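Flavin-nucleotide-binding protein (PDB 4YBN) binds flavin-adenine dinucleotide and heme b on a split beta-barrel and probably works as an oxidoreductase related to pyridoxamine 5'-phosphate oxidases. Local coordinates at residues 59-64 against 109-114; 122-127 against 133-138. All coordinates share one frame; numbering follows the deposited sequence. Where two conformers were deposited one is given.

Contact 1: residues 59-64 against 109-114. With HEM (protoporphyrin IX containing Fe), chain F.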
ATOM      1  N   LEU A  59      -2.422 -16.972  -3.523  1.00 20.43           N
ATOM      2  CA  LEU A  59      -1.816 -15.915  -2.680  1.00 20.12           C
ATOM      3  C   LEU A  59      -1.654 -16.380  -1.270  1.00 21.83           C
ATOM      4  O   LEU A  59      -2.606 -16.774  -0.565  1.00 21.98           O
ATOM      5  CB  LEU A  59      -2.736 -14.718  -2.773  1.00 22.94           C
ATOM      6  CG  LEU A  59      -2.346 -13.347  -2.283  1.00 24.30           C
ATOM      7  CD1 LEU A  59      -3.171 -12.291  -3.020  1.00 23.44           C
ATOM      8  CD2 LEU A  59      -2.516 -13.258  -0.791  1.00 23.54           C
ATOM      9  N   VAL A  60      -0.425 -16.400  -0.820  1.00 19.04           N
ATOM     10  CA  VAL A  60      -0.083 -17.032   0.429  1.00 19.79           C
ATOM     11  C   VAL A  60       0.420 -16.052   1.468  1.00 18.64           C
ATOM     12  O   VAL A  60       1.269 -15.229   1.146  1.00 19.24           O
ATOM     13  CB  VAL A  60       1.013 -18.096   0.172  1.00 23.15           C
ATOM     14  CG1 VAL A  60       1.354 -18.834   1.442  1.00 22.98           C
ATOM     15  CG2 VAL A  60       0.544 -19.050  -0.931  1.00 23.86           C
ATOM     16  N   ILE A  61      -0.056 -16.171   2.706  1.00 18.45           N
ATOM     17  CA  ILE A  61       0.423 -15.368   3.810  1.00 18.99           C
ATOM     18  C   ILE A  61       0.785 -16.258   4.947  1.00 18.46           C
ATOM     19  O   ILE A  61       0.408 -17.450   5.011  1.00 19.47           O
ATOM     20  CB  ILE A  61      -0.655 -14.326   4.252  1.00 17.79           C
ATOM     21  CG1 ILE A  61      -1.963 -15.004   4.741  1.00 19.09           C
ATOM     22  CG2 ILE A  61      -0.961 -13.401   3.061  1.00 18.10           C
ATOM     23  CD1 ILE A  61      -3.089 -14.095   5.130  1.00 20.93           C
ATOM     24  N   HIS A  62       1.445 -15.686   5.921  1.00 19.52           N
ATOM     25  CA  HIS A  62       1.709 -16.396   7.122  1.00 21.45           C
ATOM     26  C   HIS A  62       1.875 -15.556   8.343  1.00 23.56           C
ATOM     27  O   HIS A  62       2.047 -14.338   8.268  1.00 23.47           O
ATOM     28  CB  HIS A  62       2.946 -17.245   6.921  1.00 25.98           C
ATOM     29  CG  HIS A  62       4.193 -16.496   7.055  1.00 30.22           C
ATOM     30  ND1 HIS A  62       4.447 -15.376   6.300  1.00 32.29           N
ATOM     31  CD2 HIS A  62       5.243 -16.652   7.896  1.00 33.48           C
ATOM     32  CE1 HIS A  62       5.632 -14.897   6.645  1.00 41.05           C
ATOM     33  NE2 HIS A  62       6.129 -15.654   7.606  1.00 37.27           N
ATOM     34  N   GLY A  63       1.891 -16.189   9.489  1.00 22.57           N
ATOM     35  CA  GLY A  63       2.144 -15.436  10.732  1.00 23.03           C
ATOM     36  C   GLY A  63       1.970 -16.290  11.948  1.00 26.83           C
ATOM     37  O   GLY A  63       1.963 -17.504  11.798  1.00 23.98           O
ATOM     38  N   SER A  64       1.810 -15.680  13.130  1.00 25.46           N
ATOM     39  CA  SER A  64       1.759 -16.433  14.357  1.00 27.77           C
ATOM     40  C   SER A  64       0.437 -17.165  14.473  1.00 25.90           C
ATOM     41  O   SER A  64      -0.638 -16.605  14.198  1.00 25.14           O
ATOM     42  CB  SER A  64       1.971 -15.526  15.596  1.00 33.08           C
ATOM     43  OG  SER A  64       1.793 -16.260  16.812  1.00 34.23           O
ATOM     44  N   GLY A 109     -12.183 -13.990  -1.329  1.00 22.21           N
ATOM     45  CA  GLY A 109     -12.509 -15.345  -1.066  1.00 23.26           C
ATOM     46  C   GLY A 109     -12.200 -15.683   0.351  1.00 23.95           C
ATOM     47  O   GLY A 109     -12.020 -14.810   1.202  1.00 21.59           O
ATOM     48  N   THR A 110     -12.067 -16.976   0.583  0.68 22.52           N
ATOM     49  CA  THR A 110     -11.814 -17.520   1.897  0.68 22.81           C
ATOM     50  C   THR A 110     -10.469 -18.155   1.866  0.68 23.15           C
ATOM     51  O   THR A 110     -10.178 -18.989   1.014  0.68 27.67           O
ATOM     52  CB  THR A 110     -12.957 -18.538   2.266  0.68 25.88           C
ATOM     53  OG1 THR A 110     -14.186 -17.835   2.195  0.68 24.91           O
ATOM     54  CG2 THR A 110     -12.804 -19.097   3.621  0.68 23.17           C
ATOM     55  N   PHE A 111      -9.616 -17.741   2.777  1.00 21.24           N
ATOM     56  CA  PHE A 111      -8.350 -18.387   2.928  1.00 22.98           C
ATOM     57  C   PHE A 111      -8.498 -19.839   3.451  1.00 26.88           C
ATOM     58  O   PHE A 111      -9.325 -20.138   4.326  1.00 29.72           O
ATOM     59  CB  PHE A 111      -7.465 -17.644   3.848  1.00 22.76           C
ATOM     60  CG  PHE A 111      -6.830 -16.437   3.244  1.00 22.08           C
ATOM     61  CD1 PHE A 111      -7.453 -15.241   3.305  1.00 22.62           C
ATOM     62  CD2 PHE A 111      -5.536 -16.480   2.708  1.00 20.79           C
ATOM     63  CE1 PHE A 111      -6.879 -14.112   2.800  1.00 21.87           C
ATOM     64  CE2 PHE A 111      -4.959 -15.353   2.168  1.00 21.43           C
ATOM     65  CZ  PHE A 111      -5.621 -14.165   2.231  1.00 21.63           C
ATOM     66  N   GLU A 112      -7.721 -20.731   2.862  1.00 24.12           N
ATOM     67  CA  GLU A 112      -7.580 -22.061   3.408  1.00 30.00           C
ATOM     68  C   GLU A 112      -6.292 -22.232   4.196  1.00 27.02           C
ATOM     69  O   GLU A 112      -5.201 -21.741   3.804  1.00 21.72           O
ATOM     70  CB  GLU A 112      -7.755 -23.130   2.297  1.00 37.29           C
ATOM     71  CG  GLU A 112      -6.560 -23.484   1.408  1.00 54.79           C
ATOM     72  CD  GLU A 112      -6.860 -24.616   0.372  1.00 67.97           C
ATOM     73  OE1 GLU A 112      -7.832 -25.397   0.573  1.00 75.14           O
ATOM     74  OE2 GLU A 112      -6.123 -24.731  -0.653  1.00 80.22           O
ATOM     75  N   VAL A 113      -6.420 -22.910   5.334  1.00 24.59           N
ATOM     76  CA  VAL A 113      -5.286 -23.273   6.178  1.00 26.07           C
ATOM     77  C   VAL A 113      -4.432 -24.277   5.451  1.00 24.93           C
ATOM     78  O   VAL A 113      -4.920 -25.302   5.034  1.00 25.40           O
ATOM     79  CB  VAL A 113      -5.722 -23.864   7.516  1.00 25.85           C
ATOM     80  CG1 VAL A 113      -4.531 -24.428   8.299  1.00 28.79           C
ATOM     81  CG2 VAL A 113      -6.399 -22.800   8.367  1.00 24.29           C
ATOM     82  N   ILE A 114      -3.152 -24.005   5.309  1.00 22.32           N
ATOM     83  CA  ILE A 114      -2.249 -24.975   4.733  1.00 24.68           C
ATOM     84  C   ILE A 114      -2.042 -26.065   5.777  1.00 23.75           C
ATOM     85  O   ILE A 114      -1.697 -25.805   6.946  1.00 23.13           O
ATOM     86  CB  ILE A 114      -0.871 -24.344   4.349  1.00 26.29           C
ATOM     87  CG1 ILE A 114      -1.040 -23.242   3.291  1.00 27.28           C
ATOM     88  CG2 ILE A 114       0.100 -25.381   3.779  1.00 26.32           C
ATOM     89  CD1 ILE A 114      -1.946 -23.640   2.189  1.00 33.18           C
TER
HETATM   90  CHA HEM F 304       5.734 -12.822  11.688  0.51 41.94           C
HETATM   91  CHB HEM F 304       7.937 -11.742   7.562  0.51 39.04           C
HETATM   92  CHC HEM F 304       9.478 -16.318   7.108  0.51 37.39           C
HETATM   93  CHD HEM F 304       7.070 -17.422  11.131  0.51 38.31           C
HETATM   94  C1A HEM F 304       6.223 -12.135  10.618  0.51 41.24           C
HETATM   95  C2A HEM F 304       6.024 -10.746  10.414  0.51 42.03           C
HETATM   96  C3A HEM F 304       6.625 -10.452   9.231  0.51 39.28           C
HETATM   97  C4A HEM F 304       7.203 -11.646   8.724  0.51 36.87           C
HETATM   98  CMA HEM F 304       6.677  -9.072   8.622  0.51 34.44           C
HETATM   99  CAA HEM F 304       5.264  -9.770  11.301  0.51 45.85           C
HETATM  100  CBA HEM F 304       5.973  -9.392  12.610  0.51 43.89           C
HETATM  101  CGA HEM F 304       5.089  -8.435  13.381  0.51 45.95           C
HETATM  102  O1A HEM F 304       5.433  -7.231  13.498  0.51 39.88           O
HETATM  103  O2A HEM F 304       4.015  -8.827  13.908  0.51 43.90           O
HETATM  104  C1B HEM F 304       8.582 -12.898   7.090  0.51 39.05           C
HETATM  105  C2B HEM F 304       9.413 -12.901   5.927  0.51 35.78           C
HETATM  106  C3B HEM F 304       9.851 -14.182   5.754  0.51 37.15           C
HETATM  107  C4B HEM F 304       9.280 -14.970   6.892  0.51 35.61           C
HETATM  108  CMB HEM F 304       9.729 -11.732   5.019  0.51 36.37           C
HETATM  109  CAB HEM F 304      10.792 -14.558   4.664  0.51 35.73           C
HETATM  110  CBB HEM F 304      11.514 -15.665   4.701  0.51 32.66           C
HETATM  111  C1C HEM F 304       8.931 -17.078   8.160  0.51 37.74           C
HETATM  112  C2C HEM F 304       8.927 -18.504   8.240  0.51 32.79           C
HETATM  113  C3C HEM F 304       8.235 -18.836   9.406  0.51 32.52           C
HETATM  114  C4C HEM F 304       7.825 -17.576  10.019  0.51 34.28           C
HETATM  115  CMC HEM F 304       9.580 -19.449   7.269  0.51 30.38           C
HETATM  116  CAC HEM F 304       8.061 -20.186   9.976  0.51 35.96           C
HETATM  117  CBC HEM F 304       8.717 -21.311   9.610  0.51 34.69           C
HETATM  118  C1D HEM F 304       6.535 -16.233  11.590  0.51 39.76           C
HETATM  119  C2D HEM F 304       5.759 -16.168  12.849  0.51 39.42           C
HETATM  120  C3D HEM F 304       5.415 -14.890  12.986  0.51 39.43           C
HETATM  121  C4D HEM F 304       5.946 -14.184  11.821  0.51 41.53           C
HETATM  122  CMD HEM F 304       5.420 -17.276  13.813  0.51 39.42           C
HETATM  123  CAD HEM F 304       4.644 -14.241  14.092  0.51 41.55           C
HETATM  124  CBD HEM F 304       5.626 -13.529  15.045  0.51 39.85           C
HETATM  125  CGD HEM F 304       4.989 -13.184  16.379  0.51 38.62           C
HETATM  126  O1D HEM F 304       5.329 -13.770  17.439  0.51 38.33           O
HETATM  127  O2D HEM F 304       4.102 -12.305  16.419  0.51 34.75           O
HETATM  128  NA  HEM F 304       6.944 -12.667   9.581  0.51 37.90           N
HETATM  129  NB  HEM F 304       8.560 -14.123   7.645  0.51 39.46           N
HETATM  130  NC  HEM F 304       8.189 -16.558   9.205  0.51 36.32           N
HETATM  131  ND  HEM F 304       6.619 -15.024  11.021  0.51 40.09           N
HETATM  132 FE   HEM F 304       7.484 -14.594   9.403  0.51 40.71          FE
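Ile61 and Phe111 make the main apolar contact between strand 59-64 and segment 109-114, and it is a CH-pi interaction. Methyl CD1 of Ile61 lies 4.1 Å from the centroid of the Phe111 ring and 28° off the ring normal, which places it over one face; its nearest ring atom is Phe111 CE2, 3.7 Å from Ile61 CD1. The two side chains cross at about a right angle. Torsions explain the reach: Ile61 CG1 is wedged between its own backbone N and carbonyl carbon (chi1 61°), and the extended chi2 (-177°) carries CD1 out to the ring. Leu59 adds a looser apolar contact, CD2 to Phe111 CE2 at 4.4 Å. No hydrogen bond joins the two segments. They are held in one sheet through strand 149-155, which pairs with both, and Leu70 and Leu73 of helix 68-74 also pack on Ile61, Leu73 reaching Phe111 as well.

Metal coordination belongs to the other face of strand 59-64. His62 NE2 lies 2.5 Å from the heme iron FE, as its axial ligand, and the imidazole meets the porphyrin with its edge. The backbone carbonyl of the same residue accepts a weak hydrogen bond from N3 of the flavin. Further along, Ser64 CB packs on the heme propionate carbon CAD at 3.3 Å.

With side chains alternating along the strand, Ile61 is buried among apolar side chains of helix 68-74 and strand 44-55 while His62 faces the iron, so one short strand joins an apolar core to both cofactors.

Contact 2: residues 122-127 against 133-138. With HEM (protoporphyrin IX containing Fe), chain F.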
ATOM      1  N   TYR A 122       5.214 -24.704   1.425  1.00 21.91           N
ATOM      2  CA  TYR A 122       4.660 -23.366   1.131  1.00 20.06           C
ATOM      3  C   TYR A 122       5.495 -22.271   1.752  1.00 21.12           C
ATOM      4  O   TYR A 122       5.742 -21.254   1.079  1.00 23.53           O
ATOM      5  CB  TYR A 122       3.234 -23.253   1.602  1.00 19.86           C
ATOM      6  CG  TYR A 122       2.201 -23.743   0.637  1.00 23.24           C
ATOM      7  CD1 TYR A 122       1.717 -22.915  -0.363  1.00 27.52           C
ATOM      8  CD2 TYR A 122       1.730 -25.056   0.671  1.00 24.83           C
ATOM      9  CE1 TYR A 122       0.728 -23.330  -1.219  1.00 25.91           C
ATOM     10  CE2 TYR A 122       0.782 -25.484  -0.250  1.00 26.60           C
ATOM     11  CZ  TYR A 122       0.283 -24.583  -1.180  1.00 26.70           C
ATOM     12  OH  TYR A 122      -0.666 -24.976  -2.077  1.00 30.46           O
ATOM     13  N   LEU A 123       6.036 -22.485   2.964  1.00 21.66           N
ATOM     14  CA  LEU A 123       6.851 -21.470   3.582  1.00 23.55           C
ATOM     15  C   LEU A 123       8.183 -21.239   2.860  1.00 25.65           C
ATOM     16  O   LEU A 123       8.598 -20.112   2.663  1.00 29.03           O
ATOM     17  CB  LEU A 123       7.081 -21.716   5.067  1.00 24.92           C
ATOM     18  CG  LEU A 123       5.803 -21.603   5.875  1.00 26.67           C
ATOM     19  CD1 LEU A 123       6.026 -22.051   7.298  1.00 31.40           C
ATOM     20  CD2 LEU A 123       5.237 -20.177   5.914  1.00 29.68           C
ATOM     21  N   ASP A 124       8.777 -22.302   2.360  1.00 28.26           N
ATOM     22  CA  ASP A 124       9.957 -22.225   1.561  1.00 27.40           C
ATOM     23  C   ASP A 124       9.630 -21.419   0.322  1.00 28.84           C
ATOM     24  O   ASP A 124      10.414 -20.514  -0.084  1.00 24.11           O
ATOM     25  CB  ASP A 124      10.477 -23.609   1.152  1.00 27.58           C
ATOM     26  CG  ASP A 124      11.196 -24.374   2.308  1.00 37.09           C
ATOM     27  OD1 ASP A 124      11.289 -23.888   3.460  1.00 39.76           O
ATOM     28  OD2 ASP A 124      11.643 -25.508   2.036  1.00 42.39           O
ATOM     29  N   ALA A 125       8.549 -21.770  -0.344  1.00 26.44           N
ATOM     30  CA  ALA A 125       8.194 -21.012  -1.561  1.00 27.59           C
ATOM     31  C   ALA A 125       7.888 -19.528  -1.217  1.00 25.77           C
ATOM     32  O   ALA A 125       8.251 -18.662  -1.964  1.00 26.36           O
ATOM     33  CB  ALA A 125       7.049 -21.640  -2.304  1.00 29.86           C
ATOM     34  N   LEU A 126       7.249 -19.272  -0.082  0.80 27.93           N
ATOM     35  CA  LEU A 126       6.948 -17.901   0.368  0.80 27.44           C
ATOM     36  C   LEU A 126       8.236 -17.152   0.615  0.80 29.92           C
ATOM     37  O   LEU A 126       8.440 -16.050   0.082  0.80 26.87           O
ATOM     38  CB  LEU A 126       6.053 -17.892   1.636  0.80 29.28           C
ATOM     39  CG  LEU A 126       5.614 -16.525   2.208  0.80 28.63           C
ATOM     40  CD1 LEU A 126       4.983 -15.716   1.107  0.80 30.85           C
ATOM     41  CD2 LEU A 126       4.638 -16.562   3.421  0.80 28.94           C
ATOM     42  N   THR A 127       9.149 -17.758   1.373  1.00 28.18           N
ATOM     43  CA  THR A 127      10.453 -17.112   1.611  1.00 30.56           C
ATOM     44  C   THR A 127      11.208 -16.699   0.337  1.00 29.31           C
ATOM     45  O   THR A 127      11.731 -15.593   0.242  1.00 35.29           O
ATOM     46  CB  THR A 127      11.329 -18.081   2.392  1.00 27.67           C
ATOM     47  OG1 THR A 127      10.751 -18.219   3.676  1.00 29.39           O
ATOM     48  CG2 THR A 127      12.753 -17.603   2.494  1.00 31.41           C
ATOM     49  N   GLY A 133      15.966 -17.072  -3.690  1.00 36.94           N
ATOM     50  CA  GLY A 133      17.162 -17.920  -3.512  1.00 32.16           C
ATOM     51  C   GLY A 133      17.584 -18.115  -2.059  1.00 33.28           C
ATOM     52  O   GLY A 133      18.599 -18.768  -1.772  1.00 33.70           O
ATOM     53  N   ARG A 134      16.815 -17.569  -1.120  1.00 30.68           N
ATOM     54  CA  ARG A 134      17.219 -17.532   0.260  1.00 29.23           C
ATOM     55  C   ARG A 134      17.066 -18.859   0.912  1.00 31.40           C
ATOM     56  O   ARG A 134      17.840 -19.184   1.798  1.00 30.64           O
ATOM     57  CB  ARG A 134      16.420 -16.506   1.049  1.00 25.70           C
ATOM     58  CG  ARG A 134      16.838 -16.279   2.482  1.00 27.37           C
ATOM     59  CD  ARG A 134      18.319 -15.846   2.599  1.00 27.40           C
ATOM     60  NE  ARG A 134      18.669 -15.464   3.965  1.00 26.19           N
ATOM     61  CZ  ARG A 134      19.892 -15.408   4.436  1.00 27.25           C
ATOM     62  NH1 ARG A 134      20.923 -15.694   3.659  1.00 29.17           N
ATOM     63  NH2 ARG A 134      20.126 -15.071   5.673  1.00 25.75           N
ATOM     64  N   THR A 135      16.051 -19.625   0.513  1.00 32.12           N
ATOM     65  CA  THR A 135      15.792 -20.886   1.161  1.00 32.53           C
ATOM     66  C   THR A 135      17.008 -21.798   1.004  1.00 29.06           C
ATOM     67  O   THR A 135      17.337 -22.530   1.913  1.00 26.91           O
ATOM     68  CB  THR A 135      14.519 -21.536   0.593  1.00 37.23           C
ATOM     69  OG1 THR A 135      13.373 -20.837   1.112  1.00 42.78           O
ATOM     70  CG2 THR A 135      14.388 -22.949   0.982  1.00 38.52           C
ATOM     71  N   ALA A 136      17.655 -21.761  -0.143  1.00 28.84           N
ATOM     72  CA  ALA A 136      18.747 -22.686  -0.374  1.00 33.48           C
ATOM     73  C   ALA A 136      19.909 -22.304   0.525  1.00 35.25           C
ATOM     74  O   ALA A 136      20.752 -23.126   0.779  1.00 37.39           O
ATOM     75  CB  ALA A 136      19.160 -22.637  -1.834  1.00 36.95           C
ATOM     76  N   GLU A 137      19.968 -21.059   0.997  1.00 31.96           N
ATOM     77  CA  GLU A 137      21.058 -20.613   1.907  1.00 33.04           C
ATOM     78  C   GLU A 137      20.842 -20.868   3.394  1.00 34.65           C
ATOM     79  O   GLU A 137      21.757 -20.759   4.170  1.00 34.22           O
ATOM     80  CB  GLU A 137      21.366 -19.130   1.708  1.00 32.51           C
ATOM     81  CG  GLU A 137      21.743 -18.736   0.247  1.00 34.58           C
ATOM     82  CD  GLU A 137      21.612 -17.236  -0.061  1.00 36.51           C
ATOM     83  OE1 GLU A 137      21.140 -16.477   0.837  1.00 30.15           O
ATOM     84  OE2 GLU A 137      21.959 -16.829  -1.212  1.00 35.40           O
ATOM     85  N   LEU A 138      19.620 -21.149   3.812  1.00 33.79           N
ATOM     86  CA  LEU A 138      19.317 -21.266   5.206  1.00 33.28           C
ATOM     87  C   LEU A 138      19.136 -22.745   5.608  1.00 31.40           C
ATOM     88  O   LEU A 138      18.742 -23.580   4.813  1.00 30.00           O
ATOM     89  CB  LEU A 138      17.985 -20.559   5.491  1.00 33.44           C
ATOM     90  CG  LEU A 138      17.781 -19.113   5.113  1.00 36.32           C
ATOM     91  CD1 LEU A 138      16.318 -18.776   4.995  1.00 38.02           C
ATOM     92  CD2 LEU A 138      18.365 -18.244   6.184  1.00 37.01           C
TER
HETATM   93  CHA HEM F 304       5.734 -12.822  11.688  0.51 41.94           C
HETATM   94  CHB HEM F 304       7.937 -11.742   7.562  0.51 39.04           C
HETATM   95  CHC HEM F 304       9.478 -16.318   7.108  0.51 37.39           C
HETATM   96  CHD HEM F 304       7.070 -17.422  11.131  0.51 38.31           C
HETATM   97  C1A HEM F 304       6.223 -12.135  10.618  0.51 41.24           C
HETATM   98  C2A HEM F 304       6.024 -10.746  10.414  0.51 42.03           C
HETATM   99  C3A HEM F 304       6.625 -10.452   9.231  0.51 39.28           C
HETATM  100  C4A HEM F 304       7.203 -11.646   8.724  0.51 36.87           C
HETATM  101  CMA HEM F 304       6.677  -9.072   8.622  0.51 34.44           C
HETATM  102  CAA HEM F 304       5.264  -9.770  11.301  0.51 45.85           C
HETATM  103  CBA HEM F 304       5.973  -9.392  12.610  0.51 43.89           C
HETATM  104  CGA HEM F 304       5.089  -8.435  13.381  0.51 45.95           C
HETATM  105  O1A HEM F 304       5.433  -7.231  13.498  0.51 39.88           O
HETATM  106  O2A HEM F 304       4.015  -8.827  13.908  0.51 43.90           O
HETATM  107  C1B HEM F 304       8.582 -12.898   7.090  0.51 39.05           C
HETATM  108  C2B HEM F 304       9.413 -12.901   5.927  0.51 35.78           C
HETATM  109  C3B HEM F 304       9.851 -14.182   5.754  0.51 37.15           C
HETATM  110  C4B HEM F 304       9.280 -14.970   6.892  0.51 35.61           C
HETATM  111  CMB HEM F 304       9.729 -11.732   5.019  0.51 36.37           C
HETATM  112  CAB HEM F 304      10.792 -14.558   4.664  0.51 35.73           C
HETATM  113  CBB HEM F 304      11.514 -15.665   4.701  0.51 32.66           C
HETATM  114  C1C HEM F 304       8.931 -17.078   8.160  0.51 37.74           C
HETATM  115  C2C HEM F 304       8.927 -18.504   8.240  0.51 32.79           C
HETATM  116  C3C HEM F 304       8.235 -18.836   9.406  0.51 32.52           C
HETATM  117  C4C HEM F 304       7.825 -17.576  10.019  0.51 34.28           C
HETATM  118  CMC HEM F 304       9.580 -19.449   7.269  0.51 30.38           C
HETATM  119  CAC HEM F 304       8.061 -20.186   9.976  0.51 35.96           C
HETATM  120  CBC HEM F 304       8.717 -21.311   9.610  0.51 34.69           C
HETATM  121  C1D HEM F 304       6.535 -16.233  11.590  0.51 39.76           C
HETATM  122  C2D HEM F 304       5.759 -16.168  12.849  0.51 39.42           C
HETATM  123  C3D HEM F 304       5.415 -14.890  12.986  0.51 39.43           C
HETATM  124  C4D HEM F 304       5.946 -14.184  11.821  0.51 41.53           C
HETATM  125  CMD HEM F 304       5.420 -17.276  13.813  0.51 39.42           C
HETATM  126  CAD HEM F 304       4.644 -14.241  14.092  0.51 41.55           C
HETATM  127  CBD HEM F 304       5.626 -13.529  15.045  0.51 39.85           C
HETATM  128  CGD HEM F 304       4.989 -13.184  16.379  0.51 38.62           C
HETATM  129  O1D HEM F 304       5.329 -13.770  17.439  0.51 38.33           O
HETATM  130  O2D HEM F 304       4.102 -12.305  16.419  0.51 34.75           O
HETATM  131  NA  HEM F 304       6.944 -12.667   9.581  0.51 37.90           N
HETATM  132  NB  HEM F 304       8.560 -14.123   7.645  0.51 39.46           N
HETATM  133  NC  HEM F 304       8.189 -16.558   9.205  0.51 36.32           N
HETATM  134  ND  HEM F 304       6.619 -15.024  11.021  0.51 40.09           N
HETATM  135 FE   HEM F 304       7.484 -14.594   9.403  0.51 40.71          FE
HETATM  136  O   HOH W   1      12.238 -20.819   3.664  1.00 47.91           O
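Thr135 meets the helix segment 122-127 with both branches of its side chain, and following it outward from CB accounts for most of the contact. CB points toward the helix and splits there. The hydroxyl OG1 lies beside its own backbone N (chi1 -75°), which turns it to the carbonyl of Asp124; the Thr135 OG1 to Asp124 O distance of 3.2 Å marks a weak hydrogen bond, whose proton has another acceptor within reach. The same oxygen is 3.6 Å from Thr127 CG2 and binds a water at 2.8 Å from Thr135 OG1. That water also reaches Thr127 OG1 and donates to Asp124 OD1, so it bridges three side chains of the two segments. The methyl branch, Thr135 CG2, anti to the backbone N, packs against the carboxylate carbon Asp124 CG at 3.7 Å, the two side chains crossing at about a right angle. The Asp124 carboxylate also lies beside a bound nickel ion.

Thr127 CG2 touches Arg134 CB at 4.1 Å. The arginine then bends at chi2 (57°) and leads away; its NH1 forms a salt bridge with Glu137 OE1 at 2.9 Å, the carboxylate oxygen lying in the guanidinium plane.

Within the fold, helix 116-130 and the short helix 134-137 meet after a brief connection. Leu123 and Leu126 of the former rest on His62 of strand 58-64, and Leu123 CD1 packs on heme vinyl carbon CBC at 3.6 Å; Arg134 packs on Pro208 and Ser210 of its own chain, and its NH2 donates a hydrogen bond to the carbonyl of Ala92 of the second subunit.

Contact 1 closes before contact 2 opens along the chain, and strand 110-113 is followed by helix 116-130, so the two lie in series. Their centres are about 17 Å apart, yet they touch: Leu126 CD1 packs on Val60 O at 3.7 Å, and Ile114 CG2 on Tyr122 CD2 at 3.5 Å. Contact 1 belongs to the barrel sheet, whereas contact 2 joins helix 116-130, which lies against strand 58-64, to the short helix 134-137 beyond it. Both reach the same heme, contact 1 through its iron ligand and contact 2 through its vinyl edge. Because Tyr102 and Lys164 of the second subunit also hydrogen-bond that heme, the site is completed by the dimer.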